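Local coordinates for protein Dye-decolorizing peroxidase (Irpex lacteus, PDB 7D8M) that binds heme b and, as a member of the dye-decolorizing peroxidase family, probably uses it to oxidise substrates at the expense of peroxide, at residues Ala48-Val53 against Pro439-Ile444; Asn176-Gly181 against Gln189-Pro194; Leu224-Pro229 against Gln426-Asn431; Asn238-Gln243 against Leu413-Ala418. One frame throughout, in Å; residues are numbered along the deposited sequence.

Contact 1. Residues Ala48-Val53 against Pro439-Ile444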
# COMPACT_ATOMS: atom_id res chain seq x y z
N ALA A 48 17.11 12.32 -17.21
CA ALA A 48 18.32 11.58 -16.91
C ALA A 48 18.16 10.58 -15.78
O ALA A 48 18.97 9.64 -15.68
CB ALA A 48 19.46 12.53 -16.56
N ASN A 49 17.16 10.75 -14.91
CA ASN A 49 17.12 10.02 -13.65
C ASN A 49 15.78 9.39 -13.30
O ASN A 49 15.76 8.47 -12.47
CB ASN A 49 17.53 10.95 -12.49
CG ASN A 49 18.99 11.36 -12.57
OD1 ASN A 49 19.88 10.60 -12.18
ND2 ASN A 49 19.24 12.58 -13.06
N ILE A 50 14.67 9.83 -13.88
CA ILE A 50 13.37 9.26 -13.54
C ILE A 50 13.24 7.89 -14.19
O ILE A 50 13.22 7.78 -15.43
CB ILE A 50 12.21 10.17 -13.95
CG1 ILE A 50 12.29 11.48 -13.16
CG2 ILE A 50 10.86 9.48 -13.69
CD1 ILE A 50 12.27 11.27 -11.65
N THR A 51 13.16 6.85 -13.36
CA THR A 51 13.28 5.48 -13.83
C THR A 51 11.96 4.97 -14.36
O THR A 51 10.93 5.03 -13.66
CB THR A 51 13.76 4.58 -12.69
OG1 THR A 51 14.99 5.08 -12.18
CG2 THR A 51 13.93 3.13 -13.16
N SER A 52 11.99 4.42 -15.56
CA SER A 52 10.80 3.92 -16.22
C SER A 52 10.54 2.46 -15.87
O SER A 52 11.41 1.74 -15.37
CB SER A 52 10.94 4.05 -17.73
OG SER A 52 11.93 3.14 -18.19
N VAL A 53 9.31 2.02 -16.16
CA VAL A 53 8.98 0.60 -16.16
C VAL A 53 9.98 -0.16 -17.04
O VAL A 53 10.53 -1.19 -16.64
CB VAL A 53 7.54 0.38 -16.64
CG1 VAL A 53 7.29 -1.09 -17.00
CG2 VAL A 53 6.54 0.87 -15.59
N PRO A 439 3.20 11.64 -12.46
CA PRO A 439 2.96 11.84 -13.89
C PRO A 439 3.80 10.88 -14.72
O PRO A 439 4.74 10.25 -14.24
CB PRO A 439 3.38 13.30 -14.13
CG PRO A 439 3.76 13.85 -12.79
CD PRO A 439 4.05 12.69 -11.90
N SER A 440 3.42 10.78 -15.98
CA SER A 440 4.32 10.20 -16.97
C SER A 440 5.62 10.98 -17.00
O SER A 440 5.72 12.12 -16.51
CB SER A 440 3.67 10.20 -18.35
OG SER A 440 3.73 11.51 -18.90
N ILE A 441 6.64 10.36 -17.59
CA ILE A 441 7.96 10.99 -17.58
C ILE A 441 7.95 12.25 -18.43
O ILE A 441 8.45 13.30 -18.00
CB ILE A 441 9.02 9.97 -18.02
CG1 ILE A 441 8.86 8.70 -17.17
CG2 ILE A 441 10.40 10.56 -17.88
CD1 ILE A 441 10.04 7.75 -17.18
N THR A 442 7.34 12.20 -19.62
CA THR A 442 7.23 13.41 -20.44
C THR A 442 6.43 14.49 -19.71
O THR A 442 6.80 15.67 -19.73
CB THR A 442 6.59 13.10 -21.79
OG1 THR A 442 5.31 12.48 -21.60
CG2 THR A 442 7.49 12.18 -22.61
N ALA A 443 5.34 14.10 -19.04
CA ALA A 443 4.53 15.07 -18.32
C ALA A 443 5.35 15.79 -17.26
O ALA A 443 5.15 16.98 -17.01
CB ALA A 443 3.31 14.38 -17.69
N ILE A 444 6.27 15.08 -16.61
CA ILE A 444 7.16 15.74 -15.67
C ILE A 444 7.87 16.90 -16.38
O ILE A 444 7.89 18.03 -15.88
CB ILE A 444 8.16 14.75 -15.07
CG1 ILE A 444 7.42 13.71 -14.21
CG2 ILE A 444 9.18 15.48 -14.22
CD1 ILE A 444 8.31 12.63 -13.67

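Contact 2. Residues Asn176-Gly181 against Gln189-Pro194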
# COMPACT_ATOMS: atom_id res chain seq x y z
N ASN A 176 -1.17 -8.49 -6.08
CA ASN A 176 -1.35 -7.18 -6.69
C ASN A 176 -1.95 -7.37 -8.07
O ASN A 176 -1.63 -8.34 -8.76
CB ASN A 176 -0.03 -6.41 -6.83
CG ASN A 176 0.43 -5.81 -5.54
OD1 ASN A 176 -0.21 -4.90 -5.00
ND2 ASN A 176 1.53 -6.34 -5.02
N PRO A 177 -2.79 -6.44 -8.51
CA PRO A 177 -3.37 -6.56 -9.86
C PRO A 177 -2.30 -6.35 -10.92
O PRO A 177 -1.27 -5.72 -10.69
CB PRO A 177 -4.41 -5.44 -9.90
CG PRO A 177 -3.79 -4.38 -9.02
CD PRO A 177 -3.16 -5.15 -7.88
N THR A 178 -2.57 -6.89 -12.10
CA THR A 178 -1.78 -6.59 -13.28
C THR A 178 -2.73 -6.17 -14.40
O THR A 178 -3.94 -6.03 -14.18
CB THR A 178 -0.91 -7.78 -13.69
OG1 THR A 178 0.06 -7.34 -14.65
CG2 THR A 178 -1.76 -8.89 -14.27
N ILE A 179 -2.18 -5.93 -15.58
CA ILE A 179 -2.97 -5.43 -16.71
C ILE A 179 -2.84 -6.42 -17.86
O ILE A 179 -1.90 -7.24 -17.90
CB ILE A 179 -2.53 -4.00 -17.12
CG1 ILE A 179 -1.05 -3.97 -17.51
CG2 ILE A 179 -2.81 -3.02 -16.00
CD1 ILE A 179 -0.60 -2.62 -18.03
N PRO A 180 -3.78 -6.39 -18.81
CA PRO A 180 -3.70 -7.29 -19.97
C PRO A 180 -2.42 -7.07 -20.77
O PRO A 180 -1.98 -5.95 -20.98
CB PRO A 180 -4.94 -6.92 -20.79
CG PRO A 180 -5.89 -6.34 -19.81
CD PRO A 180 -5.06 -5.66 -18.77
N GLY A 181 -1.82 -8.18 -21.21
CA GLY A 181 -0.66 -8.13 -22.07
C GLY A 181 0.66 -7.93 -21.37
O GLY A 181 1.71 -8.03 -22.02
N GLN A 189 -4.38 -14.16 -9.79
CA GLN A 189 -4.03 -12.74 -9.82
C GLN A 189 -5.11 -11.95 -10.54
O GLN A 189 -5.67 -12.40 -11.55
CB GLN A 189 -2.67 -12.53 -10.49
CG GLN A 189 -2.12 -11.09 -10.41
CD GLN A 189 -0.73 -10.94 -11.02
OE1 GLN A 189 -0.26 -11.80 -11.76
NE2 GLN A 189 -0.07 -9.82 -10.72
N ALA A 190 -5.40 -10.75 -10.04
CA ALA A 190 -6.39 -9.91 -10.71
C ALA A 190 -5.79 -9.30 -11.98
O ALA A 190 -4.65 -8.80 -11.97
CB ALA A 190 -6.87 -8.80 -9.78
N VAL A 191 -6.54 -9.36 -13.07
CA VAL A 191 -6.17 -8.68 -14.32
C VAL A 191 -7.21 -7.59 -14.55
O VAL A 191 -8.35 -7.88 -14.92
CB VAL A 191 -6.09 -9.65 -15.50
CG1 VAL A 191 -5.39 -8.99 -16.67
CG2 VAL A 191 -5.37 -10.93 -15.10
N VAL A 192 -6.82 -6.34 -14.34
CA VAL A 192 -7.77 -5.24 -14.38
C VAL A 192 -7.50 -4.39 -15.62
O VAL A 192 -6.41 -4.42 -16.20
CB VAL A 192 -7.71 -4.41 -13.09
CG1 VAL A 192 -7.78 -5.33 -11.89
CG2 VAL A 192 -6.43 -3.56 -13.05
N ASP A 193 -8.53 -3.66 -16.04
CA ASP A 193 -8.37 -2.73 -17.15
C ASP A 193 -7.27 -1.72 -16.82
O ASP A 193 -7.15 -1.29 -15.66
CB ASP A 193 -9.68 -1.98 -17.43
CG ASP A 193 -10.77 -2.90 -17.97
OD1 ASP A 193 -10.54 -3.56 -19.01
OD2 ASP A 193 -11.86 -2.94 -17.36
N PRO A 194 -6.44 -1.33 -17.79
CA PRO A 194 -5.33 -0.41 -17.48
C PRO A 194 -5.78 0.89 -16.83
O PRO A 194 -5.03 1.47 -16.04
CB PRO A 194 -4.68 -0.16 -18.86
CG PRO A 194 -5.03 -1.34 -19.67
CD PRO A 194 -6.39 -1.80 -19.19

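Contact 3. Residues Leu224-Pro229 against Gln426-Asn431. With HEM (protoporphyrin IX containing Fe), chain B.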
# COMPACT_ATOMS: atom_id res chain seq x y z
N LEU A 224 2.86 4.01 8.50
CA LEU A 224 2.04 3.19 9.41
C LEU A 224 2.95 2.51 10.43
O LEU A 224 3.62 1.52 10.12
CB LEU A 224 1.23 2.17 8.62
CG LEU A 224 0.29 2.79 7.57
CD1 LEU A 224 -0.42 1.71 6.78
CD2 LEU A 224 -0.71 3.78 8.20
N LYS A 225 2.98 3.08 11.63
CA LYS A 225 3.78 2.54 12.73
C LYS A 225 3.17 1.24 13.25
O LYS A 225 1.95 1.13 13.36
CB LYS A 225 3.85 3.58 13.85
CG LYS A 225 4.53 3.12 15.12
CD LYS A 225 4.24 4.13 16.24
CE LYS A 225 5.47 4.40 17.11
NZ LYS A 225 5.40 5.78 17.69
N GLN A 226 4.02 0.26 13.56
CA GLN A 226 3.56 -1.06 13.98
C GLN A 226 4.06 -1.41 15.38
O GLN A 226 5.26 -1.26 15.67
CB GLN A 226 4.02 -2.15 12.99
CG GLN A 226 3.25 -2.14 11.68
CD GLN A 226 3.84 -3.08 10.64
OE1 GLN A 226 4.53 -2.65 9.72
NE2 GLN A 226 3.54 -4.37 10.78
N LEU A 227 3.15 -1.91 16.22
CA LEU A 227 3.45 -2.32 17.59
C LEU A 227 3.50 -3.84 17.60
O LEU A 227 2.51 -4.52 17.88
CB LEU A 227 2.39 -1.79 18.56
CG LEU A 227 2.01 -0.31 18.45
CD1 LEU A 227 1.04 0.10 19.56
CD2 LEU A 227 3.28 0.58 18.45
N VAL A 228 4.67 -4.38 17.29
CA VAL A 228 4.83 -5.81 17.05
C VAL A 228 4.75 -6.62 18.34
O VAL A 228 4.01 -7.63 18.38
CB VAL A 228 6.15 -6.09 16.30
CG1 VAL A 228 6.27 -7.58 15.98
CG2 VAL A 228 6.21 -5.26 15.03
N PRO A 229 5.49 -6.27 19.41
CA PRO A 229 5.36 -7.07 20.64
C PRO A 229 3.96 -6.99 21.21
O PRO A 229 3.47 -7.98 21.75
CB PRO A 229 6.40 -6.46 21.59
CG PRO A 229 7.30 -5.62 20.71
CD PRO A 229 6.42 -5.14 19.61
N GLN A 426 -5.12 -1.46 19.19
CA GLN A 426 -4.57 -0.83 18.00
C GLN A 426 -3.10 -1.22 17.89
O GLN A 426 -2.29 -0.88 18.75
CB GLN A 426 -4.76 0.68 18.09
CG GLN A 426 -4.19 1.47 16.93
CD GLN A 426 -4.77 2.87 16.89
OE1 GLN A 426 -4.56 3.66 17.82
NE2 GLN A 426 -5.51 3.18 15.83
N VAL A 427 -2.75 -1.99 16.85
CA VAL A 427 -1.37 -2.40 16.63
C VAL A 427 -0.72 -1.68 15.46
O VAL A 427 0.50 -1.82 15.26
CB VAL A 427 -1.27 -3.93 16.42
CG1 VAL A 427 -1.68 -4.66 17.70
CG2 VAL A 427 -2.14 -4.35 15.26
N ILE A 428 -1.50 -0.91 14.70
CA ILE A 428 -1.01 -0.08 13.61
C ILE A 428 -1.50 1.33 13.88
O ILE A 428 -2.70 1.55 14.08
CB ILE A 428 -1.52 -0.59 12.25
CG1 ILE A 428 -0.87 -1.93 11.93
CG2 ILE A 428 -1.24 0.43 11.16
CD1 ILE A 428 -1.46 -2.60 10.74
N ILE A 429 -0.57 2.27 13.92
CA ILE A 429 -0.88 3.66 14.24
C ILE A 429 -0.46 4.50 13.05
O ILE A 429 0.70 4.44 12.63
CB ILE A 429 -0.18 4.11 15.53
CG1 ILE A 429 -0.77 3.35 16.72
CG2 ILE A 429 -0.36 5.60 15.74
CD1 ILE A 429 -0.01 3.53 17.99
N SER A 430 -1.41 5.24 12.49
CA SER A 430 -1.11 6.11 11.36
C SER A 430 -0.31 7.31 11.82
O SER A 430 -0.77 8.06 12.69
CB SER A 430 -2.39 6.57 10.68
OG SER A 430 -2.10 7.49 9.64
N ASN A 431 0.88 7.49 11.26
CA ASN A 431 1.64 8.73 11.42
C ASN A 431 1.41 9.68 10.26
O ASN A 431 2.19 10.62 10.06
CB ASN A 431 3.14 8.44 11.57
CG ASN A 431 3.47 7.62 12.81
OD1 ASN A 431 4.40 6.82 12.81
ND2 ASN A 431 2.72 7.83 13.89
CHA HEM B . -2.52 -7.63 1.74
CHB HEM B . -0.17 -6.46 5.81
CHC HEM B . -1.81 -1.90 5.41
CHD HEM B . -4.55 -3.21 1.63
C1A HEM B . -1.72 -7.72 2.86
C2A HEM B . -0.96 -8.88 3.28
C3A HEM B . -0.30 -8.54 4.40
C4A HEM B . -0.62 -7.17 4.72
CMA HEM B . 0.64 -9.42 5.24
CAA HEM B . -0.93 -10.24 2.53
CBA HEM B . 0.18 -10.24 1.48
CGA HEM B . -0.37 -9.99 0.09
O1A HEM B . -1.49 -10.48 -0.22
O2A HEM B . 0.32 -9.34 -0.74
C1B HEM B . -0.38 -5.12 6.03
C2B HEM B . 0.24 -4.34 7.07
C3B HEM B . -0.22 -3.08 6.96
C4B HEM B . -1.14 -3.03 5.85
CMB HEM B . 1.23 -4.93 8.11
CAB HEM B . 0.13 -1.82 7.80
CBB HEM B . 1.23 -1.72 8.55
C1C HEM B . -2.75 -1.86 4.40
C2C HEM B . -3.60 -0.73 4.05
C3C HEM B . -4.35 -1.10 2.99
C4C HEM B . -4.02 -2.47 2.66
CMC HEM B . -3.55 0.63 4.79
CAC HEM B . -5.44 -0.30 2.22
CBC HEM B . -6.11 0.73 2.77
C1D HEM B . -4.14 -4.47 1.26
C2D HEM B . -4.47 -5.17 0.02
C3D HEM B . -3.92 -6.39 0.06
C4D HEM B . -3.21 -6.51 1.32
CMD HEM B . -5.33 -4.64 -1.13
CAD HEM B . -4.03 -7.46 -1.04
CBD HEM B . -5.28 -8.30 -0.76
CGD HEM B . -5.52 -9.32 -1.86
O1D HEM B . -5.91 -10.47 -1.52
O2D HEM B . -5.32 -9.00 -3.06
NA HEM B . -1.50 -6.70 3.76
NB HEM B . -1.22 -4.30 5.29
NC HEM B . -3.04 -2.90 3.54
ND HEM B . -3.35 -5.32 2.02
FE HEM B . -2.40 -4.83 3.76
O HOH W 1 2.70 7.36 17.16

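Contact 4. Residues Asn238-Gln243 against Leu413-Ala418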
# COMPACT_ATOMS: atom_id res chain seq x y z
N ASN A 238 -4.88 -14.59 23.52
CA ASN A 238 -6.19 -14.99 23.02
C ASN A 238 -6.10 -16.22 22.13
O ASN A 238 -6.99 -16.44 21.29
CB ASN A 238 -6.83 -13.82 22.28
CG ASN A 238 -7.14 -12.66 23.20
OD1 ASN A 238 -8.23 -12.60 23.77
ND2 ASN A 238 -6.18 -11.75 23.39
N ALA A 239 -5.06 -17.03 22.29
CA ALA A 239 -4.80 -18.17 21.41
C ALA A 239 -6.03 -19.03 21.22
O ALA A 239 -6.80 -19.29 22.16
CB ALA A 239 -3.66 -19.02 21.98
N LEU A 240 -6.23 -19.48 19.98
CA LEU A 240 -7.40 -20.25 19.62
C LEU A 240 -7.16 -21.73 19.89
O LEU A 240 -6.05 -22.17 20.21
CB LEU A 240 -7.75 -20.04 18.15
CG LEU A 240 -8.24 -18.63 17.78
CD1 LEU A 240 -8.35 -18.49 16.27
CD2 LEU A 240 -9.58 -18.32 18.44
N GLN A 241 -8.23 -22.52 19.75
CA GLN A 241 -8.17 -23.96 19.89
C GLN A 241 -8.90 -24.62 18.73
O GLN A 241 -9.89 -24.09 18.22
CB GLN A 241 -8.80 -24.43 21.21
CG GLN A 241 -7.83 -24.63 22.35
CD GLN A 241 -6.79 -25.70 22.08
OE1 GLN A 241 -6.89 -26.45 21.12
NE2 GLN A 241 -5.78 -25.76 22.94
N ASN A 242 -8.40 -25.79 18.31
CA ASN A 242 -9.12 -26.63 17.36
C ASN A 242 -10.21 -27.42 18.09
O ASN A 242 -10.28 -27.43 19.32
CB ASN A 242 -8.15 -27.56 16.62
CG ASN A 242 -7.30 -28.40 17.57
OD1 ASN A 242 -7.63 -28.58 18.74
ND2 ASN A 242 -6.19 -28.91 17.06
N GLN A 243 -11.09 -28.08 17.33
CA GLN A 243 -12.10 -28.89 18.00
C GLN A 243 -11.46 -30.04 18.77
O GLN A 243 -11.97 -30.43 19.83
CB GLN A 243 -13.13 -29.43 17.00
CG GLN A 243 -14.47 -29.82 17.66
CD GLN A 243 -15.42 -28.64 17.84
OE1 GLN A 243 -15.34 -27.64 17.11
NE2 GLN A 243 -16.32 -28.73 18.82
N LEU A 413 -13.52 -14.34 13.97
CA LEU A 413 -12.13 -14.79 13.98
C LEU A 413 -11.99 -16.20 14.56
O LEU A 413 -11.08 -16.93 14.18
CB LEU A 413 -11.26 -13.82 14.76
CG LEU A 413 -11.16 -12.41 14.18
CD1 LEU A 413 -10.24 -11.60 15.06
CD2 LEU A 413 -10.64 -12.47 12.74
N ASP A 414 -12.88 -16.58 15.49
CA ASP A 414 -12.88 -17.94 16.04
C ASP A 414 -13.64 -18.87 15.10
O ASP A 414 -14.85 -18.74 14.93
CB ASP A 414 -13.51 -17.95 17.44
CG ASP A 414 -13.32 -19.28 18.16
OD1 ASP A 414 -12.97 -20.27 17.50
OD2 ASP A 414 -13.53 -19.33 19.39
N PRO A 415 -12.95 -19.84 14.48
CA PRO A 415 -13.64 -20.68 13.49
C PRO A 415 -14.69 -21.58 14.12
O PRO A 415 -15.56 -22.07 13.40
CB PRO A 415 -12.50 -21.50 12.87
CG PRO A 415 -11.40 -21.48 13.90
CD PRO A 415 -11.53 -20.18 14.64
N ARG A 416 -14.65 -21.76 15.44
CA ARG A 416 -15.60 -22.59 16.16
C ARG A 416 -16.77 -21.79 16.70
O ARG A 416 -17.67 -22.36 17.32
CB ARG A 416 -14.90 -23.31 17.32
CG ARG A 416 -13.58 -23.95 16.94
CD ARG A 416 -13.43 -25.33 17.50
NE ARG A 416 -12.89 -25.34 18.86
CZ ARG A 416 -13.55 -25.82 19.92
NH1 ARG A 416 -14.77 -26.31 19.77
NH2 ARG A 416 -12.98 -25.80 21.12
N ASN A 417 -16.78 -20.48 16.48
CA ASN A 417 -17.82 -19.63 17.05
C ASN A 417 -17.79 -18.28 16.36
O ASN A 417 -17.15 -17.35 16.84
CB ASN A 417 -17.62 -19.46 18.56
CG ASN A 417 -18.71 -18.63 19.20
OD1 ASN A 417 -19.67 -18.22 18.55
ND2 ASN A 417 -18.57 -18.37 20.50
N ALA A 418 -18.51 -18.17 15.23
CA ALA A 418 -18.52 -16.92 14.49
C ALA A 418 -19.00 -15.75 15.33
O ALA A 418 -18.64 -14.60 15.05
CB ALA A 418 -19.41 -17.07 13.25
O HOH W 2 -11.08 -21.73 19.73

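Contact 1. Residues Ala48-Val53 against Pro439-Ile444
Ile441, on the first turn of helix 441-448, reaches across to Ile50 and Ser52, and its side chain and that of Ile50 carry the contact. Its CB is directed at the facing loop. From there CG1 lies beside the backbone N and anti to the carbonyl carbon (chi1 -52°), and comes within 4.1 Å of Ile50 CG2. The chain then runs on extended, with CD1 anti to CA (chi2 -164°), which carries the terminal methyl on towards the loop. CD1 of Ile441 meets three things there: Ile50 O at 3.6 Å, Ile50 CG2 at 4.0 Å and Ser52 CB at 3.8 Å. The Ile50 and Ile441 side chains slide past each other in opposite directions. One turn further along the helix, Ile444 sets its CD1 4.1 Å from the same Ile50 CG2, which thus meets methyls from both helical isoleucines. No hydrogen bond joins the two segments; this is an apolar join between the link from helix 35-49 to helix 53-57, within the dimeric alpha+beta barrel domain, and the C-terminal helix. Serines suit the two helix starts. Ser440 OG accepts from Ala443 N at 3.1 Å as N-cap of helix 441-448, and Ser52 OG likewise caps Thr55 N, leaving its CB to the isoleucine. Behind Ile50, Val68 and Leu70 of strand 67-72 continue the apolar layer.

Contact 2. Residues Asn176-Gly181 against Gln189-Pro194
Thr178 and Gln189 meet at about a right angle, the threonine lying against the glutamine's terminal amide. Gln189 has CG anti to its backbone N (chi1 -173°) and an extended chain, long enough for its amide to reach the opposite backbone. NE2 of Gln189 gives a hydrogen bond of 2.9 Å to Asn176 O, which lies nearly in the amide plane, and also rests 3.7 Å from Thr178 CB. The other end of that amide is held by His186 N, which donates to OE1, so both polar atoms are used and the rotation of the group is fixed. Thr178 has the largest share of buried surface, and its backbone grips the other segment twice: Thr178 N donates to Ala190 O at 2.8 Å, and Thr178 O accepts from Val192 N at 2.9 Å. These bonds make a single bridge between Thr178 and Val191. Pro180, which has no N-H to bond, instead sets its ring CD 3.2 Å from Val192 O and 4.0 Å from Val191 CG1. Both segments belong to the long connection between strand 147-156 and helix 194-197, near the heme; Asn176 and Pro177 touch Ile334 of strand 334-340, where Asn176 OD1 accepts from the backbone N of heme-binding Arg335.

Contact 3. Residues Leu224-Pro229 against Gln426-Asn431
Leu224 faces the heme together with Ile428, its CB 3.9 Å from Ile428 CG2. Its two methyls divide the work: CD1 lies 3.7 Å from HEM CAB, while CD2 packs on Ser430. A branched apolar residue thus serves porphyrin and neighbouring strand at once. Lys225 points to the other face of the sheet, in a hydrogen-bonded antiparallel pair with Ile429; Lys225 N donates to Ile429 O and Lys225 O accepts from Ile429 N, both at 2.8 Å. Its CB touches Asn431 OD1, an oxygen that accepts from Lys223 NZ. The long chain bends at chi3 (-139°), and NZ donates to a water, to which Asn431 ND2 makes a weak bond. Gln226 returns to the heme face, side by side with Ile428 and pointing the same way. Its CG is 4.1 Å from Ile428 CG1, its amide lies by the vinyl and methyl groups of the porphyrin, and NE2 donates to Glu166, giving the buried amide a polar partner. Ile428 CD1 presses closest on the heme, 3.4 Å from HEM CAB. At Leu227, the N-cap residue, N donates to Val427 O and CD1 meets Ile429 CD1 at 3.9 Å. The pairing joins strand 217-226 to the edge strand 428-438 of a four-stranded antiparallel sheet; strand 359-366 flanks 217-226 on its other side, through Leu360 and Phe362, and helix 228-237 starts directly beyond.

Contact 4. Residues Asn238-Gln243 against Leu413-Ala418
Leu240 enters the bend of the opposite loop, with CD1 3.8 Å from Leu413 O and 4.0 Å from Pro415 CD. Its other methyl, CD2, lies 3.9 Å from Asp414 CG, against the carboxylate group. Also in direct contact, Arg416 has the most surface covered. Its chain bends at chi2 (-136°) and chi3 (-86°), and NE makes a weak hydrogen bond of 3.3 Å to Gln241 O, which sits at the edge of the guanidinium near its plane. Gln243 CA lies over one face of that group, offset toward the rim; the Gln243 side chain is poorly ordered, and its approach to Arg416 is doubtful. A water accepts from Gln241 N at 3.0 Å and can donate to Asp414 OD1. In the next shell, Gln241 OE1 accepts from Leu247 N, Leu413 O accepts from Arg259 of helix 249-261, and Leu256 and Phe422 pack on Leu240. Aspartate suits position 414, because OD1 accepts from Arg416 N at 3.0 Å, above the carboxylate plane, while its carbonyl receives Asn417 N. The first bond makes an Asx turn, and the second closes the type I beta turn from Asp414 to Asn417, where Pro415 fits the second position with its phi near -67°, in the loop between strands 409-411 and 421-423.

From the N terminus, the chain leaves helix 35-49 at contact 1, whose partner comes only at the C-terminal helix, so this contact closes a loop of nearly the whole protein and encloses the other three. Contact 2 closes early, a short loop, with seven residues between its segments. After it, strand 217-226 opens contact 3, which closes at strand 428-438; contact 4 is nested inside, joining the loop after helix 228-237 to the turn ahead of strand 421-423. None cross. Contacts 1 and 4 lie farthest apart, with centres about 50 Å from each other, on opposite sides of the chain's centre, whereas contacts 2 and 3 both lie close to the heme.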